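Local coordinates for protein peptidoglycan-N-acetylglucosamine deacetylase BC_1974 (Bacillus cereus, PDB 5N1P) that removes acetyl groups from N-acetylglucosamine residues of peptidoglycan, using a bound metal such as zinc, to yield glucosamine residues and acetate, at residues 1-6 with 186-191; 15-20 with 46-51; 53-58 with 93-98. All blocks are in the same frame, centred on the assembly; numbering follows the deposited sequence.

Interaction 1 of 3, residues 1-6 with 186-191; sequences RKVAYL and EFEAYH
Val3 and Ala4 pair in parallel with Glu186 and Phe187 through two short backbone bonds, Glu186 N to Lys2 O (2.8 Å) and Ala4 N to Glu186 O (2.8 Å), before the two chains part at an overall angle of 56°. The parting is gradual: Glu188 N still reaches Ala4 O through a weak bond of 3.3 Å, and one step further on a water donates to both Leu6 O and Glu188 O, filling in for direct pairing.

The side chains sort onto two faces. On the Val3 face, CG1 stands anti to the backbone N (chi1 -177°). This methyl meets Glu188 CB at 3.7 Å and also lies over one face of the Tyr5 ring, toward the rim. Glu188 and Tyr5 extend side by side in the same direction, with carboxylate and ring planes 61° apart. At the edge of the Tyr5 ring, near its plane, Ala189 O comes within 3.6 Å of CE1. On the Ala4 face, Phe187 presents CE1 to Ala4 CB at 3.7 Å, and the same CE1 meets Leu6 CG at 4.0 Å. Leu177 of helix 167-182 touches both Leu6 and Phe187, and Leu180 touches Phe187.

Strand 2-9 bonds on its other edge to strand 157-163; past Phe187, Leu6 pairs through its backbone with Thr31 of strand 31-34 instead. The short last strand thus adds in parallel to the edge of the first strand that 31-34 takes over further on, within the parallel β/α fold (a distorted barrel) of CE4 polysaccharide deacetylases.

Interaction 2 of 3, residues 15-20 with 46-51; sequences YTAELL and VKRENA
Arg48 CG stands anti to the backbone N (chi1 -159°) and the bend at chi3 (147°) places NE, whereas Leu20 CG lies anti to its own carbonyl carbon. The two side chains slide past each other in opposite directions. They bridge two helices, 16-25 and 43-51, whose short segments run nearly parallel, 14° apart, with axes 10.7 Å from one another.

The guanidinium group offers a face to Leu20. Leu20 CB sits above that plane, offset toward the rim, and is 3.4 Å from Arg48 NH2. Further along, Leu20 CD1 packs against the stem of the arginine, 3.9 Å from Arg48 CD. The other terminal nitrogen, Arg48 NH1, extends to the preceding turn of the partner helix, where it lies 3.8 Å from Ala17 CB.

Glu49, which is buried, packs next to Arg48 against the same leucine. Its CG meets the branched end of Leu20, 3.9 Å from Leu20 CD1, and the two side chains cross at about a right angle. The chain then continues extended to the level of Thr16, and Glu49 OE2 comes to 3.2 Å from Thr16 CG2. It is thus the methyl branch of the threonine that meets the carboxylate; the hydroxyl OG1 is bonded instead to Asp164 OD2 and Gly13 N. Phe32 and Leu34 of strand 31-34 also touch Glu49 from the sheet below the helices.

The closest contacts therefore set aliphatic carbon against charged groups: Leu20 CB on the guanidinium face and Thr16 CG2 on Glu49 OE2. The positive charge of Arg48 is probably compensated by the salt bridge from NE to Glu52, just beyond its own segment, while the bond from NH2 to Asn21 OD1 links Arg48 to helix 16-25.

Interaction 3 of 3, residues 53-58 with 93-98; sequences GHYVGM and PKLTRP
Met58 and Pro93 form the dense end of this contact, crossing at about a right angle, with Met58 SD 3.6 Å from Pro93 CB. The methionine chain is bent twice, and chi3 (59°) turns its terminal methyl back toward the partner backbone, so that Met58 CE comes to 3.2 Å from Pro93 O. The same methyl also touches Thr96 CG2. At the CB-CG edge of the proline ring, Pro93 CG is 3.1 Å from Val56 O.

The backbones close in alongside. Met58 N donates to Leu95 O at 3.1 Å, and Arg97 N donates to Met58 O at 3.0 Å, so a single bridge joins Met58 with Thr96. Gly57, lacking a side chain, lets Leu95 O approach to 3.5 Å from its CA.

Tyr55 holds the backbone ahead of strand 95-96. Its OH accepts a hydrogen bond from Leu95 N at 3.1 Å, and its CE1 rests 3.7 Å from Leu95 CB. The hydroxyl is also bonded to Glu192 OE2, which takes the Lys94 N-H as well.

By contrast, the Lys94 side chain marks the looser side: it is partly exposed, its CB points away from strand 55-58, and its NZ bonds to Ser92 O.

Strand 55-58 is joined on its far edge to strand 31-34, while 95-96 pairs in parallel with 120-121. Met78 and Asp81 of helix 74-89 pack on Met58. The Arg97 side chain leads away from 53-58; its NE bonds to Trp122 O and its NH1 forms a salt bridge with Asp9, the inferred proton acceptor, while its carbonyl is bonded to the zinc ligand His59. The contact thus joins the barrel sheet to the small sheet and helix 74-89 beside the active site.

All three contacts are largely buried, yet each illustrates how chemistry follows place in the fold. Interactions 1 and 3 work on strands of the same sheet through backbone bonds, the former adding the last strand, 185-187, to the first, the latter tying its edge to a small second sheet close to the metal. Interaction 2 lies in the helical layer outside and relies on side chains alone, with aliphatic carbon against a guanidinium face and a carboxylate. They also meet: Ala189 and Tyr190 of interaction 1 pack on Tyr55 and Leu95, while helix 43-51 ends in a Schellman motif at Gly53, bringing Glu49 and Leu20 of interaction 2 against His54 and Val56.

Interaction 1 of 3, residues 1-6 with 186-191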
ATOM      1  N   ARG A   1       3.852  22.515  -1.565  1.00 60.10           N
ATOM      2  CA  ARG A   1       3.528  21.236  -2.188  1.00 56.30           C
ATOM      3  C   ARG A   1       3.074  20.204  -1.160  1.00 50.97           C
ATOM      4  O   ARG A   1       3.862  19.743  -0.333  1.00 60.37           O
ATOM      5  CB  ARG A   1       4.734  20.700  -2.964  1.00 52.79           C
ATOM      6  N   LYS A   2       1.795  19.849  -1.217  1.00 64.77           N
ATOM      7  CA  LYS A   2       1.257  18.777  -0.394  1.00 50.50           C
ATOM      8  C   LYS A   2       1.073  17.529  -1.254  1.00 43.98           C
ATOM      9  O   LYS A   2       0.490  17.597  -2.335  1.00 42.47           O
ATOM     10  CB  LYS A   2      -0.076  19.184   0.237  1.00 46.54           C
ATOM     11  CG  LYS A   2       0.027  20.171   1.392  1.00 57.31           C
ATOM     12  CD  LYS A   2      -1.357  20.663   1.783  1.00 53.63           C
ATOM     13  CE  LYS A   2      -1.683  20.317   3.230  1.00 65.37           C
ATOM     14  NZ  LYS A   2      -3.136  20.489   3.537  1.00 64.05           N
ATOM     15  N   VAL A   3       1.577  16.391  -0.788  1.00 40.20           N
ATOM     16  CA  VAL A   3       1.413  15.153  -1.541  1.00 37.08           C
ATOM     17  C   VAL A   3       0.702  14.085  -0.715  1.00 33.95           C
ATOM     18  O   VAL A   3       1.054  13.840   0.441  1.00 33.50           O
ATOM     19  CB  VAL A   3       2.772  14.593  -2.026  1.00 37.59           C
ATOM     20  CG1 VAL A   3       2.564  13.339  -2.879  1.00 40.51           C
ATOM     21  CG2 VAL A   3       3.533  15.659  -2.807  1.00 44.53           C
ATOM     22  N   ALA A   4      -0.310  13.468  -1.320  1.00 32.52           N
ATOM     23  CA  ALA A   4      -1.023  12.355  -0.706  1.00 31.78           C
ATOM     24  C   ALA A   4      -0.615  11.068  -1.391  1.00 28.24           C
ATOM     25  O   ALA A   4      -0.667  10.962  -2.618  1.00 28.29           O
ATOM     26  CB  ALA A   4      -2.537  12.552  -0.804  1.00 38.19           C
ATOM     27  N   TYR A   5      -0.207  10.090  -0.591  1.00 26.57           N
ATOM     28  CA  TYR A   5       0.164   8.781  -1.105  1.00 26.18           C
ATOM     29  C   TYR A   5      -0.904   7.759  -0.761  1.00 22.98           C
ATOM     30  O   TYR A   5      -0.945   7.238   0.361  1.00 25.10           O
ATOM     31  CB  TYR A   5       1.511   8.336  -0.534  1.00 22.84           C
ATOM     32  CG  TYR A   5       2.664   9.230  -0.914  1.00 26.74           C
ATOM     33  CD1 TYR A   5       3.462   8.930  -2.013  1.00 27.95           C
ATOM     34  CD2 TYR A   5       2.961  10.374  -0.169  1.00 29.90           C
ATOM     35  CE1 TYR A   5       4.516   9.749  -2.368  1.00 33.63           C
ATOM     36  CE2 TYR A   5       4.017  11.195  -0.516  1.00 34.37           C
ATOM     37  CZ  TYR A   5       4.793  10.871  -1.617  1.00 31.54           C
ATOM     38  OH  TYR A   5       5.842  11.682  -1.973  1.00 42.57           O
ATOM     39  N   LEU A   6      -1.797   7.505  -1.706  1.00 21.62           N
ATOM     40  CA  LEU A   6      -2.785   6.460  -1.527  1.00 21.94           C
ATOM     41  C   LEU A   6      -2.070   5.132  -1.628  1.00 21.07           C
ATOM     42  O   LEU A   6      -1.336   4.901  -2.590  1.00 21.54           O
ATOM     43  CB  LEU A   6      -3.879   6.533  -2.583  1.00 24.92           C
ATOM     44  CG  LEU A   6      -4.984   7.566  -2.437  1.00 28.57           C
ATOM     45  CD1 LEU A   6      -5.886   7.531  -3.652  1.00 30.00           C
ATOM     46  CD2 LEU A   6      -5.777   7.293  -1.161  1.00 36.97           C
ATOM     47  N   GLU A 186      -1.592  16.834  -4.072  1.00 41.35           N
ATOM     48  CA  GLU A 186      -1.436  16.093  -5.319  1.00 45.43           C
ATOM     49  C   GLU A 186      -1.313  14.605  -4.992  1.00 42.91           C
ATOM     50  O   GLU A 186      -0.881  14.239  -3.899  1.00 40.14           O
ATOM     51  CB  GLU A 186      -0.219  16.581  -6.104  1.00 46.48           C
ATOM     52  CG  GLU A 186      -0.511  17.778  -7.009  1.00 60.07           C
ATOM     53  CD  GLU A 186       0.705  18.657  -7.247  1.00 79.49           C
ATOM     54  OE1 GLU A 186       1.838  18.136  -7.216  1.00 85.21           O
ATOM     55  OE2 GLU A 186       0.524  19.874  -7.470  1.00 89.99           O
ATOM     56  N   PHE A 187      -1.700  13.750  -5.930  1.00 37.48           N
ATOM     57  CA  PHE A 187      -1.646  12.309  -5.702  1.00 37.54           C
ATOM     58  C   PHE A 187      -0.514  11.641  -6.459  1.00 41.60           C
ATOM     59  O   PHE A 187      -0.562  11.507  -7.684  1.00 41.91           O
ATOM     60  CB  PHE A 187      -2.975  11.669  -6.082  1.00 39.06           C
ATOM     61  CG  PHE A 187      -4.075  11.980  -5.118  1.00 47.97           C
ATOM     62  CD1 PHE A 187      -4.279  11.177  -4.005  1.00 54.82           C
ATOM     63  CD2 PHE A 187      -4.887  13.083  -5.304  1.00 57.42           C
ATOM     64  CE1 PHE A 187      -5.281  11.461  -3.105  1.00 62.13           C
ATOM     65  CE2 PHE A 187      -5.891  13.373  -4.409  1.00 59.86           C
ATOM     66  CZ  PHE A 187      -6.087  12.560  -3.308  1.00 56.16           C
ATOM     67  N   GLU A 188       0.504  11.210  -5.718  1.00 31.99           N
ATOM     68  CA  GLU A 188       1.666  10.594  -6.340  1.00 31.58           C
ATOM     69  C   GLU A 188       1.873   9.176  -5.870  1.00 29.06           C
ATOM     70  O   GLU A 188       1.440   8.786  -4.779  1.00 27.58           O
ATOM     71  CB  GLU A 188       2.937  11.394  -6.058  1.00 35.01           C
ATOM     72  CG  GLU A 188       2.985  12.751  -6.748  1.00 44.79           C
ATOM     73  CD  GLU A 188       4.386  13.324  -6.779  1.00 61.45           C
ATOM     74  OE1 GLU A 188       5.095  13.204  -5.758  1.00 59.36           O
ATOM     75  OE2 GLU A 188       4.777  13.896  -7.820  1.00 71.22           O
ATOM     76  N   ALA A 189       2.542   8.406  -6.714  1.00 28.95           N
ATOM     77  CA  ALA A 189       3.011   7.090  -6.311  1.00 26.87           C
ATOM     78  C   ALA A 189       4.293   7.239  -5.511  1.00 25.90           C
ATOM     79  O   ALA A 189       4.969   8.256  -5.584  1.00 27.18           O
ATOM     80  CB  ALA A 189       3.257   6.212  -7.515  1.00 27.41           C
ATOM     81  N   TYR A 190       4.632   6.204  -4.762  1.00 24.03           N
ATOM     82  CA  TYR A 190       5.954   6.106  -4.184  1.00 23.91           C
ATOM     83  C   TYR A 190       7.002   6.051  -5.260  1.00 25.12           C
ATOM     84  O   TYR A 190       6.810   5.460  -6.306  1.00 24.71           O
ATOM     85  CB  TYR A 190       6.068   4.876  -3.285  1.00 21.49           C
ATOM     86  CG  TYR A 190       7.447   4.632  -2.714  1.00 21.91           C
ATOM     87  CD1 TYR A 190       7.850   5.257  -1.535  1.00 22.80           C
ATOM     88  CD2 TYR A 190       8.338   3.748  -3.332  1.00 20.60           C
ATOM     89  CE1 TYR A 190       9.111   5.027  -0.997  1.00 22.92           C
ATOM     90  CE2 TYR A 190       9.595   3.516  -2.807  1.00 21.57           C
ATOM     91  CZ  TYR A 190       9.973   4.151  -1.628  1.00 22.52           C
ATOM     92  OH  TYR A 190      11.234   3.880  -1.136  1.00 25.41           O
ATOM     93  N   HIS A 191       8.150   6.625  -4.930  1.00 27.22           N
ATOM     94  CA  HIS A 191       9.315   6.795  -5.802  1.00 31.17           C
ATOM     95  C   HIS A 191      10.613   6.390  -5.074  1.00 28.74           C
ATOM     96  O   HIS A 191      10.990   7.026  -4.094  1.00 29.89           O
ATOM     97  CB  HIS A 191       9.188   8.235  -6.229  1.00 45.76           C
ATOM     98  CG  HIS A 191       8.242   8.445  -7.366  1.00 46.67           C
ATOM     99  ND1 HIS A 191       6.874   8.554  -7.223  1.00 57.84           N
ATOM    100  CD2 HIS A 191       8.526   8.980  -8.575  1.00 57.70           C
ATOM    101  CE1 HIS A 191       6.339   8.911  -8.380  1.00 50.26           C
ATOM    102  NE2 HIS A 191       7.335   9.190  -9.217  1.00 58.59           N
TER
HETATM  103  O   HOH W   1       0.964   6.418  -3.338  1.00 22.21           O

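Interaction 2 of 3, residues 15-20 with 46-51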
ATOM      1  N   TYR A  15     -11.532  -6.178  -7.599  1.00 27.10           N
ATOM      2  CA  TYR A  15     -11.966  -4.779  -7.658  1.00 28.11           C
ATOM      3  C   TYR A  15     -10.841  -3.879  -8.151  1.00 23.63           C
ATOM      4  O   TYR A  15     -11.010  -2.665  -8.257  1.00 26.28           O
ATOM      5  CB  TYR A  15     -12.445  -4.289  -6.285  1.00 28.80           C
ATOM      6  CG  TYR A  15     -13.506  -5.164  -5.662  1.00 28.43           C
ATOM      7  CD1 TYR A  15     -14.789  -5.208  -6.190  1.00 33.26           C
ATOM      8  CD2 TYR A  15     -13.223  -5.943  -4.549  1.00 29.61           C
ATOM      9  CE1 TYR A  15     -15.765  -6.007  -5.629  1.00 38.06           C
ATOM     10  CE2 TYR A  15     -14.196  -6.743  -3.973  1.00 32.98           C
ATOM     11  CZ  TYR A  15     -15.460  -6.776  -4.524  1.00 39.69           C
ATOM     12  OH  TYR A  15     -16.430  -7.567  -3.960  1.00 39.51           O
ATOM     13  N   THR A  16      -9.688  -4.476  -8.428  1.00 24.70           N
ATOM     14  CA  THR A  16      -8.489  -3.700  -8.732  1.00 23.76           C
ATOM     15  C   THR A  16      -8.555  -3.015 -10.094  1.00 22.12           C
ATOM     16  O   THR A  16      -8.107  -1.876 -10.246  1.00 25.22           O
ATOM     17  CB  THR A  16      -7.248  -4.609  -8.629  1.00 21.37           C
ATOM     18  OG1 THR A  16      -7.174  -5.098  -7.286  1.00 24.11           O
ATOM     19  CG2 THR A  16      -5.970  -3.842  -8.947  1.00 24.61           C
ATOM     20  N   ALA A  17      -9.120  -3.689 -11.089  1.00 24.62           N
ATOM     21  CA  ALA A  17      -9.241  -3.081 -12.405  1.00 28.36           C
ATOM     22  C   ALA A  17     -10.116  -1.822 -12.329  1.00 27.26           C
ATOM     23  O   ALA A  17      -9.787  -0.787 -12.908  1.00 26.02           O
ATOM     24  CB  ALA A  17      -9.809  -4.088 -13.415  1.00 26.59           C
ATOM     25  N   GLU A  18     -11.217  -1.903 -11.590  1.00 26.20           N
ATOM     26  CA  GLU A  18     -12.079  -0.743 -11.403  1.00 27.63           C
ATOM     27  C   GLU A  18     -11.351   0.401 -10.695  1.00 26.52           C
ATOM     28  O   GLU A  18     -11.488   1.568 -11.072  1.00 26.96           O
ATOM     29  CB  GLU A  18     -13.328  -1.123 -10.611  1.00 29.91           C
ATOM     30  CG  GLU A  18     -14.245   0.059 -10.350  1.00 34.22           C
ATOM     31  CD  GLU A  18     -15.554  -0.357  -9.726  1.00 45.45           C
ATOM     32  OE1 GLU A  18     -15.726  -1.571  -9.484  1.00 45.82           O
ATOM     33  OE2 GLU A  18     -16.406   0.529  -9.483  1.00 42.98           O
ATOM     34  N   LEU A  19     -10.580   0.064  -9.667  1.00 24.88           N
ATOM     35  CA  LEU A  19      -9.785   1.070  -8.981  1.00 23.03           C
ATOM     36  C   LEU A  19      -8.807   1.754  -9.937  1.00 23.13           C
ATOM     37  O   LEU A  19      -8.682   2.976  -9.940  1.00 23.70           O
ATOM     38  CB  LEU A  19      -9.026   0.442  -7.811  1.00 22.66           C
ATOM     39  CG  LEU A  19      -8.042   1.366  -7.092  1.00 20.56           C
ATOM     40  CD1 LEU A  19      -8.737   2.616  -6.531  1.00 23.23           C
ATOM     41  CD2 LEU A  19      -7.348   0.594  -5.972  1.00 21.07           C
ATOM     42  N   LEU A  20      -8.116   0.962 -10.747  1.00 23.48           N
ATOM     43  CA  LEU A  20      -7.167   1.512 -11.705  1.00 22.77           C
ATOM     44  C   LEU A  20      -7.836   2.465 -12.681  1.00 24.53           C
ATOM     45  O   LEU A  20      -7.268   3.499 -13.035  1.00 26.47           O
ATOM     46  CB  LEU A  20      -6.467   0.385 -12.464  1.00 22.10           C
ATOM     47  CG  LEU A  20      -5.452  -0.363 -11.602  1.00 21.45           C
ATOM     48  CD1 LEU A  20      -4.985  -1.613 -12.315  1.00 25.72           C
ATOM     49  CD2 LEU A  20      -4.267   0.547 -11.286  1.00 22.89           C
ATOM     50  N   VAL A  46      -1.040  -6.941 -12.043  1.00 21.46           N
ATOM     51  CA  VAL A  46       0.265  -6.466 -11.613  1.00 19.81           C
ATOM     52  C   VAL A  46       0.907  -5.653 -12.731  1.00 19.82           C
ATOM     53  O   VAL A  46       1.443  -4.568 -12.506  1.00 20.51           O
ATOM     54  CB  VAL A  46       1.202  -7.633 -11.219  1.00 19.97           C
ATOM     55  CG1 VAL A  46       2.566  -7.096 -10.814  1.00 21.28           C
ATOM     56  CG2 VAL A  46       0.584  -8.482 -10.107  1.00 20.98           C
ATOM     57  N   LYS A  47       0.833  -6.182 -13.947  1.00 19.86           N
ATOM     58  CA  LYS A  47       1.401  -5.500 -15.109  1.00 20.76           C
ATOM     59  C   LYS A  47       0.736  -4.148 -15.312  1.00 21.83           C
ATOM     60  O   LYS A  47       1.398  -3.128 -15.533  1.00 23.31           O
ATOM     61  CB  LYS A  47       1.242  -6.353 -16.362  1.00 24.84           C
ATOM     62  CG  LYS A  47       1.953  -5.777 -17.569  1.00 29.11           C
ATOM     63  CD  LYS A  47       1.915  -6.751 -18.741  1.00 29.70           C
ATOM     64  CE  LYS A  47       2.690  -8.016 -18.412  1.00 42.39           C
ATOM     65  NZ  LYS A  47       3.616  -8.408 -19.520  1.00 55.40           N
ATOM     66  N   ARG A  48      -0.581  -4.137 -15.208  1.00 22.09           N
ATOM     67  CA  ARG A  48      -1.319  -2.918 -15.435  1.00 23.60           C
ATOM     68  C   ARG A  48      -1.029  -1.848 -14.361  1.00 23.04           C
ATOM     69  O   ARG A  48      -0.877  -0.662 -14.674  1.00 24.53           O
ATOM     70  CB  ARG A  48      -2.807  -3.247 -15.507  1.00 31.04           C
ATOM     71  CG  ARG A  48      -3.571  -2.207 -16.218  1.00 41.83           C
ATOM     72  CD  ARG A  48      -5.056  -2.433 -16.174  1.00 32.44           C
ATOM     73  NE  ARG A  48      -5.634  -1.107 -16.142  1.00 36.29           N
ATOM     74  CZ  ARG A  48      -6.884  -0.826 -15.829  1.00 30.13           C
ATOM     75  NH1 ARG A  48      -7.746  -1.798 -15.558  1.00 30.74           N
ATOM     76  NH2 ARG A  48      -7.259   0.439 -15.800  1.00 36.62           N
ATOM     77  N   GLU A  49      -0.939  -2.263 -13.099  1.00 19.14           N
ATOM     78  CA  GLU A  49      -0.590  -1.332 -12.022  1.00 19.44           C
ATOM     79  C   GLU A  49       0.710  -0.608 -12.340  1.00 21.14           C
ATOM     80  O   GLU A  49       0.777   0.627 -12.297  1.00 22.23           O
ATOM     81  CB  GLU A  49      -0.470  -2.069 -10.682  1.00 18.58           C
ATOM     82  CG  GLU A  49      -1.833  -2.435 -10.096  1.00 18.82           C
ATOM     83  CD  GLU A  49      -1.759  -3.338  -8.872  1.00 22.83           C
ATOM     84  OE1 GLU A  49      -0.647  -3.603  -8.363  1.00 22.05           O
ATOM     85  OE2 GLU A  49      -2.839  -3.779  -8.423  1.00 22.59           O
ATOM     86  N   ASN A  50       1.738  -1.384 -12.682  1.00 18.97           N
ATOM     87  CA  ASN A  50       3.044  -0.831 -12.959  1.00 19.14           C
ATOM     88  C   ASN A  50       3.068   0.005 -14.247  1.00 22.43           C
ATOM     89  O   ASN A  50       3.702   1.058 -14.294  1.00 23.48           O
ATOM     90  CB  ASN A  50       4.069  -1.965 -13.034  1.00 19.65           C
ATOM     91  CG  ASN A  50       5.434  -1.476 -13.419  1.00 20.98           C
ATOM     92  OD1 ASN A  50       5.900  -1.721 -14.540  1.00 24.11           O
ATOM     93  ND2 ASN A  50       6.077  -0.762 -12.513  1.00 19.69           N
ATOM     94  N   ALA A  51       2.357  -0.456 -15.273  1.00 20.98           N
ATOM     95  CA  ALA A  51       2.332   0.231 -16.563  1.00 22.50           C
ATOM     96  C   ALA A  51       1.633   1.577 -16.505  1.00 25.80           C
ATOM     97  O   ALA A  51       1.929   2.467 -17.309  1.00 27.14           O
ATOM     98  CB  ALA A  51       1.659  -0.646 -17.610  1.00 22.43           C
TER

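Interaction 3 of 3, residues 53-58 with 93-98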
ATOM      1  N   GLY A  53       1.687   3.746 -14.094  1.00 23.03           N
ATOM      2  CA  GLY A  53       2.398   4.746 -13.325  1.00 27.84           C
ATOM      3  C   GLY A  53       2.374   4.554 -11.826  1.00 26.31           C
ATOM      4  O   GLY A  53       2.875   5.393 -11.077  1.00 26.68           O
ATOM      5  N   HIS A  54       1.788   3.454 -11.370  1.00 21.97           N
ATOM      6  CA  HIS A  54       1.699   3.228  -9.940  1.00 20.32           C
ATOM      7  C   HIS A  54       2.899   2.457  -9.451  1.00 20.04           C
ATOM      8  O   HIS A  54       3.546   1.746 -10.213  1.00 22.13           O
ATOM      9  CB  HIS A  54       0.412   2.476  -9.599  1.00 20.70           C
ATOM     10  CG  HIS A  54      -0.795   3.096 -10.222  1.00 19.97           C
ATOM     11  ND1 HIS A  54      -1.292   4.315  -9.818  1.00 22.09           N
ATOM     12  CD2 HIS A  54      -1.570   2.685 -11.252  1.00 20.30           C
ATOM     13  CE1 HIS A  54      -2.347   4.621 -10.563  1.00 23.23           C
ATOM     14  NE2 HIS A  54      -2.529   3.652 -11.440  1.00 20.60           N
ATOM     15  N   TYR A  55       3.197   2.603  -8.172  1.00 19.06           N
ATOM     16  CA  TYR A  55       4.272   1.819  -7.596  1.00 19.34           C
ATOM     17  C   TYR A  55       3.749   0.462  -7.127  1.00 17.22           C
ATOM     18  O   TYR A  55       2.752   0.394  -6.435  1.00 18.32           O
ATOM     19  CB  TYR A  55       4.920   2.553  -6.422  1.00 18.46           C
ATOM     20  CG  TYR A  55       6.135   1.809  -5.930  1.00 18.23           C
ATOM     21  CD1 TYR A  55       6.021   0.863  -4.915  1.00 21.05           C
ATOM     22  CD2 TYR A  55       7.379   2.033  -6.486  1.00 19.55           C
ATOM     23  CE1 TYR A  55       7.133   0.155  -4.468  1.00 19.31           C
ATOM     24  CE2 TYR A  55       8.509   1.336  -6.040  1.00 20.66           C
ATOM     25  CZ  TYR A  55       8.370   0.414  -5.030  1.00 18.74           C
ATOM     26  OH  TYR A  55       9.480  -0.272  -4.579  1.00 21.20           O
ATOM     27  N   VAL A  56       4.445  -0.602  -7.515  1.00 17.44           N
ATOM     28  CA  VAL A  56       4.124  -1.946  -7.054  1.00 15.14           C
ATOM     29  C   VAL A  56       5.195  -2.444  -6.086  1.00 15.73           C
ATOM     30  O   VAL A  56       6.359  -2.581  -6.449  1.00 18.81           O
ATOM     31  CB  VAL A  56       4.009  -2.932  -8.216  1.00 16.64           C
ATOM     32  CG1 VAL A  56       3.769  -4.315  -7.684  1.00 21.26           C
ATOM     33  CG2 VAL A  56       2.884  -2.494  -9.164  1.00 20.38           C
ATOM     34  N   GLY A  57       4.780  -2.695  -4.850  1.00 16.46           N
ATOM     35  CA  GLY A  57       5.676  -3.201  -3.818  1.00 17.73           C
ATOM     36  C   GLY A  57       5.142  -4.472  -3.184  1.00 15.97           C
ATOM     37  O   GLY A  57       4.151  -5.039  -3.641  1.00 17.18           O
ATOM     38  N   MET A  58       5.797  -4.902  -2.106  1.00 16.79           N
ATOM     39  CA  MET A  58       5.549  -6.221  -1.532  1.00 14.93           C
ATOM     40  C   MET A  58       4.798  -6.169  -0.205  1.00 15.34           C
ATOM     41  O   MET A  58       5.068  -5.305   0.627  1.00 18.24           O
ATOM     42  CB  MET A  58       6.870  -6.963  -1.298  1.00 17.75           C
ATOM     43  CG  MET A  58       7.529  -7.480  -2.577  1.00 19.19           C
ATOM     44  SD  MET A  58       8.450  -6.238  -3.496  1.00 20.03           S
ATOM     45  CE  MET A  58       9.640  -5.754  -2.247  1.00 22.55           C
ATOM     46  N   PRO A  93      11.125  -4.541  -6.984  1.00 20.63           N
ATOM     47  CA  PRO A  93      10.803  -3.422  -6.085  1.00 19.65           C
ATOM     48  C   PRO A  93      11.554  -3.509  -4.779  1.00 20.33           C
ATOM     49  O   PRO A  93      11.840  -4.625  -4.340  1.00 20.81           O
ATOM     50  CB  PRO A  93       9.312  -3.594  -5.829  1.00 17.95           C
ATOM     51  CG  PRO A  93       8.822  -4.469  -6.980  1.00 19.58           C
ATOM     52  CD  PRO A  93       9.950  -5.390  -7.249  1.00 19.09           C
ATOM     53  N   LYS A  94      11.820  -2.362  -4.155  1.00 20.16           N
ATOM     54  CA  LYS A  94      12.513  -2.348  -2.866  1.00 18.66           C
ATOM     55  C   LYS A  94      11.585  -2.080  -1.681  1.00 22.08           C
ATOM     56  O   LYS A  94      11.935  -2.405  -0.556  1.00 21.88           O
ATOM     57  CB  LYS A  94      13.632  -1.304  -2.865  1.00 22.87           C
ATOM     58  CG  LYS A  94      14.745  -1.590  -3.884  1.00 30.04           C
ATOM     59  CD  LYS A  94      15.272  -3.017  -3.745  1.00 45.85           C
ATOM     60  CE  LYS A  94      16.412  -3.325  -4.733  1.00 49.69           C
ATOM     61  NZ  LYS A  94      15.933  -3.585  -6.125  1.00 34.01           N
ATOM     62  N   LEU A  95      10.416  -1.485  -1.920  1.00 18.96           N
ATOM     63  CA  LEU A  95       9.561  -1.077  -0.802  1.00 18.30           C
ATOM     64  C   LEU A  95       8.621  -2.185  -0.352  1.00 17.87           C
ATOM     65  O   LEU A  95       7.928  -2.810  -1.158  1.00 18.78           O
ATOM     66  CB  LEU A  95       8.756   0.171  -1.178  1.00 18.50           C
ATOM     67  CG  LEU A  95       7.965   0.807  -0.028  1.00 19.90           C
ATOM     68  CD1 LEU A  95       8.908   1.341   1.060  1.00 21.33           C
ATOM     69  CD2 LEU A  95       7.071   1.906  -0.596  1.00 19.35           C
ATOM     70  N   THR A  96       8.602  -2.421   0.955  1.00 16.98           N
ATOM     71  CA  THR A  96       7.717  -3.388   1.570  1.00 17.01           C
ATOM     72  C   THR A  96       6.762  -2.670   2.526  1.00 17.58           C
ATOM     73  O   THR A  96       7.083  -1.617   3.070  1.00 19.91           O
ATOM     74  CB  THR A  96       8.495  -4.464   2.359  1.00 18.01           C
ATOM     75  OG1 THR A  96       9.064  -3.876   3.545  1.00 20.83           O
ATOM     76  CG2 THR A  96       9.610  -5.033   1.507  1.00 18.96           C
ATOM     77  N   ARG A  97       5.585  -3.251   2.685  1.00 16.69           N
ATOM     78  CA  ARG A  97       4.588  -2.800   3.666  1.00 18.38           C
ATOM     79  C   ARG A  97       4.344  -3.976   4.608  1.00 20.96           C
ATOM     80  O   ARG A  97       3.915  -5.043   4.178  1.00 17.47           O
ATOM     81  CB  ARG A  97       3.317  -2.351   2.934  1.00 20.64           C
ATOM     82  CG  ARG A  97       1.990  -2.404   3.679  1.00 24.12           C
ATOM     83  CD  ARG A  97       1.784  -1.264   4.672  1.00 20.85           C
ATOM     84  NE  ARG A  97       2.011   0.106   4.219  1.00 20.49           N
ATOM     85  CZ  ARG A  97       1.134   0.864   3.557  1.00 21.10           C
ATOM     86  NH1 ARG A  97      -0.022   0.357   3.141  1.00 21.21           N
ATOM     87  NH2 ARG A  97       1.437   2.128   3.260  1.00 20.84           N
ATOM     88  N   PRO A  98       4.662  -3.808   5.902  1.00 19.23           N
ATOM     89  CA  PRO A  98       4.515  -4.960   6.804  1.00 19.10           C
ATOM     90  C   PRO A  98       3.061  -5.312   7.070  1.00 21.30           C
ATOM     91  O   PRO A  98       2.273  -4.443   7.439  1.00 21.60           O
ATOM     92  CB  PRO A  98       5.172  -4.495   8.120  1.00 18.03           C
ATOM     93  CG  PRO A  98       5.946  -3.265   7.772  1.00 23.25           C
ATOM     94  CD  PRO A  98       5.277  -2.643   6.565  1.00 22.27           C
TER